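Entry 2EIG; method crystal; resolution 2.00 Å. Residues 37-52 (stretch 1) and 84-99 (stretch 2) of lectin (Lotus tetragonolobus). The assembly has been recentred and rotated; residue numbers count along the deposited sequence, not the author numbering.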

ATOM      1  N   ASN A  37       3.553  -2.671 -41.068  1.00 29.52           N
ATOM      2  CA  ASN A  37       4.642  -3.356 -40.353  1.00 30.07           C
ATOM      3  C   ASN A  37       4.875  -2.746 -38.941  1.00 28.69           C
ATOM      4  O   ASN A  37       3.893  -2.583 -38.223  1.00 29.77           O
ATOM      5  N   ARG A  38       6.110  -2.451 -38.535  1.00 26.06           N
ATOM      6  CA  ARG A  38       6.386  -1.936 -37.207  1.00 23.44           C
ATOM      7  C   ARG A  38       5.822  -0.541 -37.080  1.00 22.00           C
ATOM      8  O   ARG A  38       6.073   0.356 -37.910  1.00 21.61           O
ATOM      9  N   THR A  39       5.051  -0.328 -36.037  1.00 19.42           N
ATOM     10  CA  THR A  39       4.623   1.022 -35.785  1.00 17.83           C
ATOM     11  C   THR A  39       4.926   1.382 -34.350  1.00 16.69           C
ATOM     12  O   THR A  39       5.014   0.540 -33.499  1.00 16.01           O
ATOM     13  N   THR A  40       5.094   2.669 -34.133  1.00 15.95           N
ATOM     14  CA  THR A  40       5.056   3.243 -32.814  1.00 15.66           C
ATOM     15  C   THR A  40       4.169   4.443 -32.926  1.00 15.44           C
ATOM     16  O   THR A  40       4.320   5.215 -33.858  1.00 16.08           O
ATOM     17  N   SER A  41       3.289   4.597 -31.940  1.00 15.70           N
ATOM     18  CA  SER A  41       2.318   5.666 -31.861  1.00 14.59           C
ATOM     19  C   SER A  41       2.252   6.190 -30.446  1.00 13.42           C
ATOM     20  O   SER A  41       2.110   5.402 -29.498  1.00 13.25           O
ATOM     21  N   HIS A  42       2.266   7.513 -30.333  1.00 13.24           N
ATOM     22  CA  HIS A  42       2.003   8.247 -29.118  1.00 13.81           C
ATOM     23  C   HIS A  42       0.820   9.157 -29.376  1.00 14.80           C
ATOM     24  O   HIS A  42       0.704   9.718 -30.442  1.00 14.88           O
ATOM     25  N   ALA A  43      -0.066   9.268 -28.408  1.00 14.47           N
ATOM     26  CA  ALA A  43      -1.156  10.238 -28.469  1.00 15.65           C
ATOM     27  C   ALA A  43      -1.212  10.806 -27.064  1.00 15.22           C
ATOM     28  O   ALA A  43      -1.565  10.100 -26.089  1.00 15.12           O
ATOM     29  N   LEU A  44      -0.812  12.064 -26.950  1.00 15.29           N
ATOM     30  CA  LEU A  44      -0.678  12.696 -25.634  1.00 15.70           C
ATOM     31  C   LEU A  44      -1.701  13.789 -25.508  1.00 16.50           C
ATOM     32  O   LEU A  44      -1.969  14.509 -26.478  1.00 16.47           O
ATOM     33  N   TYR A  45      -2.225  13.979 -24.308  1.00 17.41           N
ATOM     34  CA  TYR A  45      -2.908  15.212 -24.035  1.00 18.01           C
ATOM     35  C   TYR A  45      -1.910  16.363 -24.324  1.00 19.59           C
ATOM     36  O   TYR A  45      -0.739  16.299 -23.936  1.00 19.38           O
ATOM     37  N   ALA A  46      -2.376  17.410 -25.013  1.00 20.62           N
ATOM     38  CA  ALA A  46      -1.432  18.433 -25.478  1.00 21.88           C
ATOM     39  C   ALA A  46      -1.005  19.503 -24.463  1.00 21.34           C
ATOM     40  O   ALA A  46      -0.307  20.438 -24.826  1.00 22.82           O
ATOM     41  N   THR A  47      -1.420  19.389 -23.207  1.00 21.18           N
ATOM     42  CA  THR A  47      -1.030  20.370 -22.198  1.00 20.58           C
ATOM     43  C   THR A  47      -0.292  19.664 -21.117  1.00 19.28           C
ATOM     44  O   THR A  47      -0.727  18.571 -20.700  1.00 19.20           O
ATOM     45  N   PRO A  48       0.793  20.276 -20.593  1.00 18.92           N
ATOM     46  CA  PRO A  48       1.496  19.563 -19.522  1.00 18.56           C
ATOM     47  C   PRO A  48       0.527  19.310 -18.392  1.00 18.34           C
ATOM     48  O   PRO A  48      -0.387  20.122 -18.155  1.00 18.87           O
ATOM     49  N   VAL A  49       0.670  18.177 -17.722  1.00 17.74           N
ATOM     50  CA  VAL A  49      -0.140  17.930 -16.519  1.00 17.04           C
ATOM     51  C   VAL A  49       0.766  18.153 -15.284  1.00 18.03           C
ATOM     52  O   VAL A  49       1.796  17.535 -15.177  1.00 17.45           O
ATOM     53  N   PRO A  50       0.361  19.044 -14.363  1.00 19.00           N
ATOM     54  CA  PRO A  50       1.153  19.217 -13.165  1.00 19.48           C
ATOM     55  C   PRO A  50       0.825  18.099 -12.173  1.00 18.99           C
ATOM     56  O   PRO A  50      -0.346  17.904 -11.810  1.00 18.66           O
ATOM     57  N   ILE A  51       1.827  17.326 -11.781  1.00 17.66           N
ATOM     58  CA  ILE A  51       1.534  16.174 -10.923  1.00 17.66           C
ATOM     59  C   ILE A  51       2.098  16.297  -9.537  1.00 18.49           C
ATOM     60  O   ILE A  51       1.886  15.441  -8.682  1.00 18.16           O
ATOM     61  N   TRP A  52       2.890  17.334  -9.333  1.00 19.19           N
ATOM     62  CA  TRP A  52       3.275  17.711  -8.002  1.00 21.02           C
ATOM     63  C   TRP A  52       3.740  19.153  -7.972  1.00 22.26           C
ATOM     64  O   TRP A  52       4.108  19.725  -8.993  1.00 22.27           O
ATOM     65  N   PHE A  84      -1.397   3.259 -21.245  1.00 12.27           N
ATOM     66  CA  PHE A  84      -1.564   4.558 -20.676  1.00 13.09           C
ATOM     67  C   PHE A  84      -0.305   4.901 -19.847  1.00 13.79           C
ATOM     68  O   PHE A  84       0.155   4.097 -19.031  1.00 14.11           O
ATOM     69  N   PHE A  85       0.241   6.076 -20.069  1.00 12.73           N
ATOM     70  CA  PHE A  85       1.482   6.476 -19.441  1.00 13.59           C
ATOM     71  C   PHE A  85       1.606   7.977 -19.108  1.00 13.41           C
ATOM     72  O   PHE A  85       1.011   8.856 -19.770  1.00 12.81           O
ATOM     73  N   LEU A  86       2.330   8.210 -18.018  1.00 12.57           N
ATOM     74  CA  LEU A  86       2.887   9.480 -17.625  1.00 14.34           C
ATOM     75  C   LEU A  86       4.374   9.456 -17.894  1.00 13.85           C
ATOM     76  O   LEU A  86       5.095   8.457 -17.560  1.00 14.24           O
ATOM     77  N   ALA A  87       4.842  10.542 -18.476  1.00 13.59           N
ATOM     78  CA  ALA A  87       6.264  10.721 -18.786  1.00 13.85           C
ATOM     79  C   ALA A  87       6.620  12.218 -18.669  1.00 14.90           C
ATOM     80  O   ALA A  87       5.735  13.068 -18.846  1.00 14.55           O
ATOM     81  N   PRO A  88       7.908  12.527 -18.406  1.00 16.04           N
ATOM     82  CA  PRO A  88       8.353  13.882 -18.317  1.00 17.24           C
ATOM     83  C   PRO A  88       7.827  14.662 -19.483  1.00 17.35           C
ATOM     84  O   PRO A  88       7.939  14.251 -20.644  1.00 18.31           O
ATOM     85  N   TRP A  89       7.211  15.786 -19.187  1.00 17.83           N
ATOM     86  CA  TRP A  89       6.794  16.656 -20.286  1.00 18.79           C
ATOM     87  C   TRP A  89       8.015  17.019 -21.183  1.00 19.56           C
ATOM     88  O   TRP A  89       9.112  17.273 -20.690  1.00 19.39           O
ATOM     89  N   GLY A  90       7.812  16.997 -22.494  1.00 19.72           N
ATOM     90  CA  GLY A  90       8.905  17.092 -23.433  1.00 21.53           C
ATOM     91  C   GLY A  90       9.417  15.718 -23.874  1.00 22.60           C
ATOM     92  O   GLY A  90      10.341  15.677 -24.678  1.00 23.45           O
ATOM     93  N   THR A  91       8.850  14.621 -23.307  1.00 22.85           N
ATOM     94  CA  THR A  91       8.905  13.196 -23.808  1.00 22.34           C
ATOM     95  C   THR A  91       8.869  13.237 -25.363  1.00 24.22           C
ATOM     96  O   THR A  91       8.051  13.950 -25.934  1.00 24.61           O
ATOM     97  N   GLU A  92       9.805  12.570 -26.048  1.00 25.08           N
ATOM     98  CA  GLU A  92       9.554  12.192 -27.456  1.00 24.95           C
ATOM     99  C   GLU A  92       9.529  10.681 -27.453  1.00 23.97           C
ATOM    100  O   GLU A  92       9.846  10.074 -26.426  1.00 24.94           O
ATOM    101  N   ILE A  93       9.122  10.076 -28.563  1.00 22.08           N
ATOM    102  CA  ILE A  93       9.149   8.645 -28.717  1.00 21.84           C
ATOM    103  C   ILE A  93      10.603   8.243 -28.503  1.00 20.83           C
ATOM    104  O   ILE A  93      11.481   8.739 -29.195  1.00 18.48           O
ATOM    105  N   PRO A  94      10.868   7.379 -27.513  1.00 20.75           N
ATOM    106  CA  PRO A  94      12.301   7.125 -27.254  1.00 21.30           C
ATOM    107  C   PRO A  94      12.995   6.321 -28.347  1.00 22.03           C
ATOM    108  O   PRO A  94      12.341   5.504 -29.083  1.00 21.80           O
ATOM    109  N   PRO A  95      14.321   6.522 -28.462  1.00 21.35           N
ATOM    110  CA  PRO A  95      15.135   5.624 -29.306  1.00 21.67           C
ATOM    111  C   PRO A  95      14.941   4.191 -28.835  1.00 20.48           C
ATOM    112  O   PRO A  95      14.588   4.001 -27.678  1.00 20.14           O
ATOM    113  N   ASN A  96      15.141   3.182 -29.694  1.00 20.50           N
ATOM    114  CA  ASN A  96      15.146   1.757 -29.234  1.00 20.01           C
ATOM    115  C   ASN A  96      13.913   1.285 -28.426  1.00 19.96           C
ATOM    116  O   ASN A  96      13.986   0.378 -27.564  1.00 19.62           O
ATOM    117  N   SER A  97      12.765   1.899 -28.734  1.00 19.83           N
ATOM    118  CA  SER A  97      11.504   1.597 -28.066  1.00 19.04           C
ATOM    119  C   SER A  97      10.489   0.781 -28.905  1.00 18.83           C
ATOM    120  O   SER A  97       9.334   0.650 -28.530  1.00 18.43           O
ATOM    121  N   GLN A  98      10.929   0.242 -30.046  1.00 19.35           N
ATOM    122  CA  GLN A  98      10.033  -0.535 -30.926  1.00 19.35           C
ATOM    123  C   GLN A  98       9.532  -1.801 -30.282  1.00 18.60           C
ATOM    124  O   GLN A  98      10.108  -2.283 -29.281  1.00 17.95           O
ATOM    125  N   GLY A  99       8.460  -2.353 -30.856  1.00 18.71           N
ATOM    126  CA  GLY A  99       7.999  -3.695 -30.472  1.00 17.41           C
ATOM    127  C   GLY A  99       7.610  -3.783 -29.002  1.00 17.57           C
ATOM    128  O   GLY A  99       6.776  -2.994 -28.483  1.00 16.53           O
TER

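The centre of this contact is the His42 ring, held between two apolar groups. Strand 39-45 alternates: Thr40, His42 and Leu44 point toward the other stretch, while Thr39, Ser41 and Ala43 point away. His42 (chi1 m) presents one face to the edge of Phe85, ring centroids 5.0 Å apart and planes at 61°, and the opposite face to Ile93 (m, t), whose CG1 lies 3.6 Å from the His42 ring centroid, nearly on the normal. Phe85 leaves its backbone sideways, but its p rotamer brings the ring inward, where CE2 also meets Leu44 CD2 (m, t) at 3.8 Å.

Toward one end, Trp89 (chi1 t) lays its indole against the loop after the strand. Pro48 CG sits 3.5 Å from the centroid of the Trp89 five-membered ring, a CH-pi contact, and Tyr45 O approaches the ring edge, 3.6 Å from Trp89 CZ3.

No direct hydrogen bond crosses the contact; water does the polar matching. Water 4 joins His42 ND1 (2.8 Å) to Thr91 OG1 (2.7 Å). At the other end, Thr40 (m) packs CG2 3.7 Å from Ile93 CG2, while its OG1 reaches Ser97 OG through water 2 and Gln98 OE1 through water 3. Last, water 1 links the backbone of Thr39 O and Gly99 N.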

ATOM      1  CB  ASN A  37       5.865  -3.723 -41.273  1.00 31.03           C
ATOM      2  CG  ASN A  37       7.166  -2.937 -40.989  1.00 33.46           C
ATOM      3  OD1 ASN A  37       8.210  -3.537 -40.651  1.00 27.23           O
ATOM      4  ND2 ASN A  37       7.134  -1.607 -41.231  1.00 36.97           N
ATOM      5  CB  ARG A  38       7.891  -1.858 -36.944  1.00 23.97           C
ATOM      6  CG  ARG A  38       8.593  -3.216 -37.041  1.00 25.20           C
ATOM      7  CD  ARG A  38      10.070  -3.063 -36.930  1.00 28.80           C
ATOM      8  NE  ARG A  38      10.713  -4.377 -36.943  1.00 34.36           N
ATOM      9  CZ  ARG A  38      12.028  -4.581 -36.990  1.00 36.45           C
ATOM     10  NH1 ARG A  38      12.865  -3.549 -37.030  1.00 40.19           N
ATOM     11  NH2 ARG A  38      12.517  -5.834 -36.974  1.00 44.39           N
ATOM     12  CB  THR A  39       3.106   1.242 -36.073  1.00 17.20           C
ATOM     13  OG1 THR A  39       2.348   0.397 -35.194  1.00 17.43           O
ATOM     14  CG2 THR A  39       2.783   0.955 -37.552  1.00 14.42           C
ATOM     15  CB  THR A  40       6.438   3.704 -32.352  1.00 15.92           C
ATOM     16  OG1 THR A  40       7.324   2.587 -32.452  1.00 17.16           O
ATOM     17  CG2 THR A  40       6.382   4.246 -30.900  1.00 12.86           C
ATOM     18  CB  SER A  41       0.914   5.075 -32.144  1.00 14.41           C
ATOM     19  OG  SER A  41       0.889   4.499 -33.438  1.00 14.83           O
ATOM     20  CB  HIS A  42       3.206   9.110 -28.787  1.00 14.42           C
ATOM     21  CG  HIS A  42       4.259   8.369 -28.041  1.00 14.49           C
ATOM     22  ND1 HIS A  42       5.145   8.993 -27.192  1.00 13.94           N
ATOM     23  CD2 HIS A  42       4.486   7.043 -27.927  1.00 16.34           C
ATOM     24  CE1 HIS A  42       5.917   8.077 -26.633  1.00 15.48           C
ATOM     25  NE2 HIS A  42       5.531   6.885 -27.057  1.00 15.73           N
ATOM     26  CB  ALA A  43      -2.479   9.568 -28.837  1.00 14.03           C
ATOM     27  CB  LEU A  44       0.712  13.319 -25.493  1.00 15.97           C
ATOM     28  CG  LEU A  44       1.894  12.371 -25.795  1.00 16.53           C
ATOM     29  CD1 LEU A  44       3.172  13.114 -25.465  1.00 21.25           C
ATOM     30  CD2 LEU A  44       1.817  11.073 -24.984  1.00 16.27           C
ATOM     31  CB  TYR A  45      -3.449  15.257 -22.611  1.00 17.84           C
ATOM     32  CG  TYR A  45      -4.242  16.496 -22.313  1.00 18.69           C
ATOM     33  CD1 TYR A  45      -5.398  16.818 -23.069  1.00 17.03           C
ATOM     34  CD2 TYR A  45      -3.871  17.335 -21.252  1.00 18.14           C
ATOM     35  CE1 TYR A  45      -6.133  17.957 -22.780  1.00 20.31           C
ATOM     36  CE2 TYR A  45      -4.616  18.493 -20.950  1.00 21.17           C
ATOM     37  CZ  TYR A  45      -5.721  18.789 -21.730  1.00 20.10           C
ATOM     38  OH  TYR A  45      -6.464  19.884 -21.446  1.00 22.93           O
ATOM     39  CB  ALA A  46      -1.946  19.073 -26.767  1.00 24.52           C
ATOM     40  CB  THR A  47      -2.280  21.090 -21.586  1.00 20.70           C
ATOM     41  OG1 THR A  47      -3.206  21.420 -22.630  1.00 23.89           O
ATOM     42  CG2 THR A  47      -1.886  22.383 -20.781  1.00 21.36           C
ATOM     43  CB  PRO A  48       2.573  20.565 -19.082  1.00 18.71           C
ATOM     44  CG  PRO A  48       2.810  21.399 -20.267  1.00 19.58           C
ATOM     45  CD  PRO A  48       1.453  21.567 -20.892  1.00 19.38           C
ATOM     46  CB  VAL A  49      -0.792  16.502 -16.498  1.00 16.32           C
ATOM     47  CG1 VAL A  49      -1.742  16.354 -15.284  1.00 13.35           C
ATOM     48  CG2 VAL A  49      -1.581  16.234 -17.810  1.00 12.46           C
ATOM     49  CB  PRO A  50       0.745  20.598 -12.660  1.00 19.13           C
ATOM     50  CG  PRO A  50      -0.525  20.943 -13.380  1.00 20.09           C
ATOM     51  CD  PRO A  50      -0.837  19.908 -14.374  1.00 20.34           C
ATOM     52  CB  ILE A  51       2.017  14.852 -11.523  1.00 18.46           C
ATOM     53  CG1 ILE A  51       3.458  14.998 -12.021  1.00 16.07           C
ATOM     54  CG2 ILE A  51       0.972  14.332 -12.546  1.00 20.48           C
ATOM     55  CD1 ILE A  51       4.203  13.753 -12.043  1.00 19.97           C
ATOM     56  CB  TRP A  52       4.322  16.736  -7.404  1.00 19.99           C
ATOM     57  CG  TRP A  52       5.607  16.590  -8.117  1.00 19.14           C
ATOM     58  CD1 TRP A  52       5.944  15.616  -8.988  1.00 19.25           C
ATOM     59  CD2 TRP A  52       6.779  17.409  -7.956  1.00 21.88           C
ATOM     60  NE1 TRP A  52       7.230  15.762  -9.400  1.00 17.98           N
ATOM     61  CE2 TRP A  52       7.785  16.847  -8.774  1.00 18.04           C
ATOM     62  CE3 TRP A  52       7.082  18.561  -7.184  1.00 21.07           C
ATOM     63  CZ2 TRP A  52       9.060  17.410  -8.895  1.00 19.86           C
ATOM     64  CZ3 TRP A  52       8.368  19.129  -7.302  1.00 22.55           C
ATOM     65  CH2 TRP A  52       9.337  18.550  -8.160  1.00 19.83           C
ATOM     66  CB  PHE A  84      -2.803   4.653 -19.760  1.00 13.16           C
ATOM     67  CG  PHE A  84      -2.908   5.997 -19.070  1.00 16.48           C
ATOM     68  CD1 PHE A  84      -3.415   7.113 -19.760  1.00 18.91           C
ATOM     69  CD2 PHE A  84      -2.414   6.175 -17.788  1.00 16.56           C
ATOM     70  CE1 PHE A  84      -3.473   8.349 -19.151  1.00 17.08           C
ATOM     71  CE2 PHE A  84      -2.468   7.394 -17.161  1.00 20.25           C
ATOM     72  CZ  PHE A  84      -3.016   8.497 -17.828  1.00 16.77           C
ATOM     73  CB  PHE A  85       2.741   5.968 -20.206  1.00 11.87           C
ATOM     74  CG  PHE A  85       3.162   6.797 -21.429  1.00 12.21           C
ATOM     75  CD1 PHE A  85       4.389   7.415 -21.448  1.00 10.44           C
ATOM     76  CD2 PHE A  85       2.378   6.848 -22.593  1.00 10.18           C
ATOM     77  CE1 PHE A  85       4.857   8.126 -22.582  1.00 14.35           C
ATOM     78  CE2 PHE A  85       2.817   7.592 -23.739  1.00 14.66           C
ATOM     79  CZ  PHE A  85       4.062   8.204 -23.739  1.00 11.95           C
ATOM     80  CB  LEU A  86       2.710   9.709 -16.120  1.00 13.71           C
ATOM     81  CG  LEU A  86       1.315  10.113 -15.640  1.00 15.95           C
ATOM     82  CD1 LEU A  86       0.325   9.006 -15.935  1.00 16.01           C
ATOM     83  CD2 LEU A  86       1.378  10.337 -14.121  1.00 16.04           C
ATOM     84  CB  ALA A  87       6.575  10.205 -20.135  1.00 12.88           C
ATOM     85  CB  PRO A  88       9.894  13.745 -18.417  1.00 17.41           C
ATOM     86  CG  PRO A  88      10.131  12.507 -17.648  1.00 15.36           C
ATOM     87  CD  PRO A  88       9.049  11.601 -18.233  1.00 15.60           C
ATOM     88  CB  TRP A  89       6.019  17.870 -19.789  1.00 17.90           C
ATOM     89  CG  TRP A  89       5.546  18.681 -20.939  1.00 19.98           C
ATOM     90  CD1 TRP A  89       6.152  19.793 -21.464  1.00 15.79           C
ATOM     91  CD2 TRP A  89       4.398  18.412 -21.765  1.00 19.32           C
ATOM     92  NE1 TRP A  89       5.432  20.251 -22.545  1.00 15.16           N
ATOM     93  CE2 TRP A  89       4.348  19.427 -22.750  1.00 17.90           C
ATOM     94  CE3 TRP A  89       3.410  17.402 -21.776  1.00 15.40           C
ATOM     95  CZ2 TRP A  89       3.326  19.471 -23.729  1.00 17.22           C
ATOM     96  CZ3 TRP A  89       2.402  17.466 -22.727  1.00 17.49           C
ATOM     97  CH2 TRP A  89       2.351  18.504 -23.669  1.00 17.22           C
ATOM     98  CB  THR A  91       7.660  12.173 -23.124  1.00 22.40           C
ATOM     99  OG1 THR A  91       7.043  11.240 -24.051  1.00 21.94           O
ATOM    100  CG2 THR A  91       6.459  12.893 -22.509  1.00 13.22           C
ATOM    101  CB  GLU A  92      10.637  12.705 -28.430  1.00 25.99           C
ATOM    102  CG  GLU A  92      10.715  14.236 -28.609  1.00 28.18           C
ATOM    103  CD  GLU A  92       9.432  14.851 -29.099  1.00 31.23           C
ATOM    104  OE1 GLU A  92       9.327  16.095 -29.007  1.00 35.61           O
ATOM    105  OE2 GLU A  92       8.528  14.126 -29.572  1.00 30.29           O
ATOM    106  CB  ILE A  93       8.659   8.237 -30.114  1.00 21.79           C
ATOM    107  CG1 ILE A  93       7.130   8.485 -30.217  1.00 23.96           C
ATOM    108  CG2 ILE A  93       9.103   6.779 -30.497  1.00 22.60           C
ATOM    109  CD1 ILE A  93       6.546   8.203 -31.583  1.00 21.54           C
ATOM    110  CB  PRO A  94      12.309   6.391 -25.901  1.00 20.70           C
ATOM    111  CG  PRO A  94      10.852   6.566 -25.358  1.00 20.19           C
ATOM    112  CD  PRO A  94      10.003   6.637 -26.579  1.00 21.27           C
ATOM    113  CB  PRO A  95      16.578   6.068 -28.996  1.00 21.43           C
ATOM    114  CG  PRO A  95      16.470   7.401 -28.481  1.00 23.06           C
ATOM    115  CD  PRO A  95      15.125   7.572 -27.827  1.00 21.56           C
ATOM    116  CB  ASN A  96      16.440   1.445 -28.468  1.00 20.23           C
ATOM    117  CG  ASN A  96      17.616   2.250 -28.968  1.00 21.38           C
ATOM    118  OD1 ASN A  96      18.079   3.178 -28.290  1.00 25.89           O
ATOM    119  ND2 ASN A  96      18.091   1.935 -30.156  1.00 16.22           N
ATOM    120  CB  SER A  97      10.877   2.888 -27.559  1.00 18.48           C
ATOM    121  OG  SER A  97      10.603   3.798 -28.625  1.00 20.06           O
ATOM    122  CB  GLN A  98      10.674  -0.812 -32.291  1.00 19.37           C
ATOM    123  CG  GLN A  98      10.763   0.442 -33.174  1.00 22.64           C
ATOM    124  CD  GLN A  98      11.174   0.085 -34.579  1.00 26.34           C
ATOM    125  OE1 GLN A  98      10.421   0.325 -35.552  1.00 27.19           O
ATOM    126  NE2 GLN A  98      12.337  -0.559 -34.699  1.00 22.98           N
TER
HETATM  127  O   HOH W   1       7.332  -1.031 -32.974  1.00 17.54           O
HETATM  128  O   HOH W   2       9.686   3.336 -31.263  1.00 14.22           O
HETATM  129  O   HOH W   3       8.088   1.845 -35.100  1.00 25.51           O
HETATM  130  O   HOH W   4       6.135  11.505 -26.622  1.00 17.96           O